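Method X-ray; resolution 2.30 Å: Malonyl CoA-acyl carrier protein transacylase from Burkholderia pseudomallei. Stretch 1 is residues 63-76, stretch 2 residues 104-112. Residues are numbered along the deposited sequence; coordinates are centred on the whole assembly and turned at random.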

# COMPACT_ATOMS: atom_id res chain seq x y z
N GLN A 63 0.52 0.14 10.20
CA GLN A 63 1.51 -0.31 9.25
C GLN A 63 2.20 -1.62 9.63
O GLN A 63 2.24 -2.51 8.83
CB GLN A 63 2.47 0.81 8.92
CG GLN A 63 1.97 1.81 7.88
CD GLN A 63 3.03 2.72 7.37
OE1 GLN A 63 2.89 3.90 7.42
NE2 GLN A 63 4.10 2.17 6.90
N PRO A 64 2.68 -1.74 10.86
CA PRO A 64 3.17 -3.01 11.34
C PRO A 64 2.11 -4.06 11.39
O PRO A 64 2.43 -5.14 11.09
CB PRO A 64 3.66 -2.68 12.73
CG PRO A 64 3.94 -1.34 12.71
CD PRO A 64 3.00 -0.70 11.84
N ALA A 65 0.89 -3.69 11.73
CA ALA A 65 -0.27 -4.60 11.72
C ALA A 65 -0.53 -5.20 10.35
O ALA A 65 -0.63 -6.41 10.21
CB ALA A 65 -1.52 -3.89 12.20
N LEU A 66 -0.64 -4.35 9.35
CA LEU A 66 -0.79 -4.80 7.97
C LEU A 66 0.31 -5.72 7.52
O LEU A 66 0.05 -6.82 7.03
CB LEU A 66 -0.87 -3.59 7.04
CG LEU A 66 -2.15 -2.77 7.22
CD1 LEU A 66 -2.01 -1.45 6.43
CD2 LEU A 66 -3.42 -3.56 6.80
N TYR A 67 1.55 -5.30 7.74
CA TYR A 67 2.71 -6.03 7.28
C TYR A 67 2.72 -7.45 7.82
O TYR A 67 2.95 -8.40 7.07
CB TYR A 67 4.02 -5.31 7.68
CG TYR A 67 5.31 -6.09 7.35
CD1 TYR A 67 5.89 -6.01 6.06
CD2 TYR A 67 5.93 -6.90 8.30
CE1 TYR A 67 7.06 -6.72 5.75
CE2 TYR A 67 7.08 -7.65 7.99
CZ TYR A 67 7.66 -7.53 6.73
OH TYR A 67 8.81 -8.24 6.42
N VAL A 68 2.50 -7.59 9.12
CA VAL A 68 2.62 -8.91 9.75
C VAL A 68 1.44 -9.79 9.33
O VAL A 68 1.60 -10.97 8.99
CB VAL A 68 2.69 -8.80 11.29
CG1 VAL A 68 2.79 -10.17 11.90
CG2 VAL A 68 3.90 -7.94 11.70
N VAL A 69 0.25 -9.20 9.30
CA VAL A 69 -0.89 -9.94 8.81
C VAL A 69 -0.74 -10.32 7.33
O VAL A 69 -0.96 -11.51 6.95
CB VAL A 69 -2.21 -9.28 9.17
CG1 VAL A 69 -3.39 -10.02 8.52
CG2 VAL A 69 -2.37 -9.27 10.78
N ASN A 70 -0.31 -9.37 6.51
CA ASN A 70 -0.09 -9.72 5.12
C ASN A 70 0.93 -10.86 5.03
O ASN A 70 0.72 -11.82 4.30
CB ASN A 70 0.44 -8.52 4.33
CG ASN A 70 -0.60 -7.46 4.11
OD1 ASN A 70 -1.79 -7.60 4.49
ND2 ASN A 70 -0.17 -6.36 3.50
N ALA A 71 2.05 -10.75 5.73
CA ALA A 71 3.07 -11.80 5.70
C ALA A 71 2.57 -13.18 6.13
O ALA A 71 2.85 -14.18 5.49
CB ALA A 71 4.23 -11.40 6.60
N LEU A 72 1.88 -13.25 7.25
CA LEU A 72 1.46 -14.53 7.78
C LEU A 72 0.48 -15.19 6.82
O LEU A 72 0.62 -16.38 6.51
CB LEU A 72 0.85 -14.32 9.16
CG LEU A 72 1.82 -14.59 10.34
CD1 LEU A 72 3.27 -14.08 10.15
CD2 LEU A 72 1.25 -14.05 11.63
N THR A 73 -0.47 -14.40 6.32
CA THR A 73 -1.40 -14.85 5.29
C THR A 73 -0.63 -15.37 4.09
O THR A 73 -0.94 -16.45 3.59
CB THR A 73 -2.26 -13.73 4.82
OG1 THR A 73 -2.86 -13.14 5.96
CG2 THR A 73 -3.36 -14.26 3.93
N TYR A 74 0.40 -14.64 3.67
CA TYR A 74 1.25 -15.09 2.57
C TYR A 74 1.94 -16.46 2.87
O TYR A 74 1.89 -17.38 2.06
CB TYR A 74 2.23 -14.00 2.25
CG TYR A 74 3.44 -14.47 1.47
CD1 TYR A 74 3.38 -14.71 0.07
CD2 TYR A 74 4.68 -14.64 2.12
CE1 TYR A 74 4.53 -15.18 -0.62
CE2 TYR A 74 5.79 -15.09 1.43
CZ TYR A 74 5.71 -15.34 0.10
OH TYR A 74 6.83 -15.76 -0.52
N TYR A 75 2.58 -16.59 4.04
CA TYR A 75 3.10 -17.90 4.46
C TYR A 75 2.04 -19.00 4.57
O TYR A 75 2.28 -20.10 4.11
CB TYR A 75 3.87 -17.80 5.76
CG TYR A 75 5.07 -16.87 5.73
CD1 TYR A 75 6.07 -16.97 4.72
CD2 TYR A 75 5.20 -15.88 6.70
CE1 TYR A 75 7.15 -16.11 4.71
CE2 TYR A 75 6.28 -15.01 6.67
CZ TYR A 75 7.25 -15.14 5.71
OH TYR A 75 8.31 -14.27 5.77
N ALA A 76 0.87 -18.70 5.12
CA ALA A 76 -0.19 -19.71 5.11
C ALA A 76 -0.51 -20.15 3.67
O ALA A 76 -0.57 -21.32 3.35
CB ALA A 76 -1.51 -19.22 5.85
N CYS A 104 13.80 -10.05 -1.03
CA CYS A 104 14.67 -8.86 -0.93
C CYS A 104 15.19 -8.65 0.49
O CYS A 104 16.25 -8.05 0.64
CB CYS A 104 13.97 -7.57 -1.40
SG CYS A 104 13.56 -7.58 -3.18
N PHE A 105 14.44 -9.11 1.51
CA PHE A 105 14.86 -9.06 2.92
C PHE A 105 14.15 -10.16 3.65
O PHE A 105 13.23 -10.78 3.11
CB PHE A 105 14.65 -7.67 3.62
CG PHE A 105 13.38 -6.94 3.20
CD1 PHE A 105 12.13 -7.41 3.56
CD2 PHE A 105 13.47 -5.78 2.41
CE1 PHE A 105 10.95 -6.76 3.13
CE2 PHE A 105 12.32 -5.11 1.96
CZ PHE A 105 11.04 -5.59 2.36
N ASP A 106 14.51 -10.42 4.86
CA ASP A 106 13.75 -11.36 5.64
C ASP A 106 12.61 -10.72 6.40
O ASP A 106 12.44 -9.56 6.35
CB ASP A 106 14.64 -12.23 6.51
CG ASP A 106 15.38 -11.48 7.55
OD1 ASP A 106 15.07 -10.40 7.91
OD2 ASP A 106 16.28 -12.03 8.06
N PHE A 107 11.85 -11.52 7.11
CA PHE A 107 10.66 -11.07 7.81
C PHE A 107 10.94 -9.98 8.82
O PHE A 107 10.31 -8.99 8.82
CB PHE A 107 9.93 -12.24 8.42
CG PHE A 107 8.82 -11.86 9.33
CD1 PHE A 107 7.65 -11.37 8.85
CD2 PHE A 107 8.95 -12.01 10.68
CE1 PHE A 107 6.66 -11.04 9.69
CE2 PHE A 107 7.95 -11.68 11.49
CZ PHE A 107 6.81 -11.19 11.00
N GLU A 108 11.93 -10.17 9.65
CA GLU A 108 12.31 -9.20 10.64
C GLU A 108 12.82 -7.92 10.05
O GLU A 108 12.58 -6.88 10.56
CB GLU A 108 13.39 -9.76 11.57
CG GLU A 108 12.93 -10.68 12.60
CD GLU A 108 14.03 -11.61 13.11
OE1 GLU A 108 14.93 -11.95 12.35
OE2 GLU A 108 14.00 -12.00 14.26
N THR A 109 13.53 -8.00 8.96
CA THR A 109 14.13 -6.84 8.40
C THR A 109 13.06 -5.96 7.79
O THR A 109 13.14 -4.79 7.90
CB THR A 109 15.24 -7.19 7.40
OG1 THR A 109 16.27 -7.88 8.05
CG2 THR A 109 15.82 -5.99 6.82
N GLY A 110 12.06 -6.54 7.17
CA GLY A 110 10.95 -5.77 6.60
C GLY A 110 10.16 -5.09 7.71
O GLY A 110 9.80 -3.90 7.58
N LEU A 111 9.95 -5.79 8.82
CA LEU A 111 9.20 -5.25 9.91
C LEU A 111 9.99 -4.08 10.48
O LEU A 111 9.43 -3.01 10.72
CB LEU A 111 8.85 -6.32 10.95
CG LEU A 111 8.07 -5.87 12.21
CD1 LEU A 111 6.67 -5.27 11.84
CD2 LEU A 111 7.91 -7.01 13.17
N LYS A 112 11.30 -4.25 10.62
CA LYS A 112 12.12 -3.12 11.02
C LYS A 112 12.01 -1.92 10.08
O LYS A 112 11.91 -0.76 10.54
CB LYS A 112 13.58 -3.54 11.16
CG LYS A 112 13.90 -4.27 12.44
CD LYS A 112 15.15 -5.07 12.17
CE LYS A 112 15.97 -5.24 13.41
NZ LYS A 112 16.72 -6.55 13.41

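Helix 63-76 packs against helix 107-112 in a nearly antiparallel fashion, the axes crossing at 157° and approaching to 10.3 Å. One bump is Phe107. With chi1 in the t well, its ring enters a hollow on the first helix formed by Tyr67, Val68, Ala71 and Tyr75. The small methyl of Ala71 leaves room for the ring, Ala71 CB lying 3.9 Å from Phe107 CE1, while Val68 CG1 meets the ring's edge 4.2 Å from Phe107 CZ. Tyr75 borders the hollow, Tyr75 OH lying 3.7 Å from Phe107 CB.

Tyr67 is the reciprocal bump. Its side chain reaches across to the start of the second helix, where Tyr67 OH donates a hydrogen bond to Phe107 O (2.9 Å), so that the one polar atom of a buried ring is satisfied. Glycine suits position 110 because Tyr67 OH lies 3.3 Å from Gly110 CA; an ideal CB on Gly110 would fall 2.1 Å from Tyr67 OH, a clash. The Tyr67 and Phe107 rings are nearly parallel but slid apart, barely overlapping, and come closest at Tyr67 CE2 and Phe107 CE1, 3.8 Å apart.

Farther along, Leu111 extends the apolar contact, its branched side chain reaching three residues of the first helix: Leu111 CB lies 3.7 Å from Tyr67 CE2, and Leu111 CD1 lies 3.8 Å from Val68 CG2 and 4.1 Å from Pro64 CB.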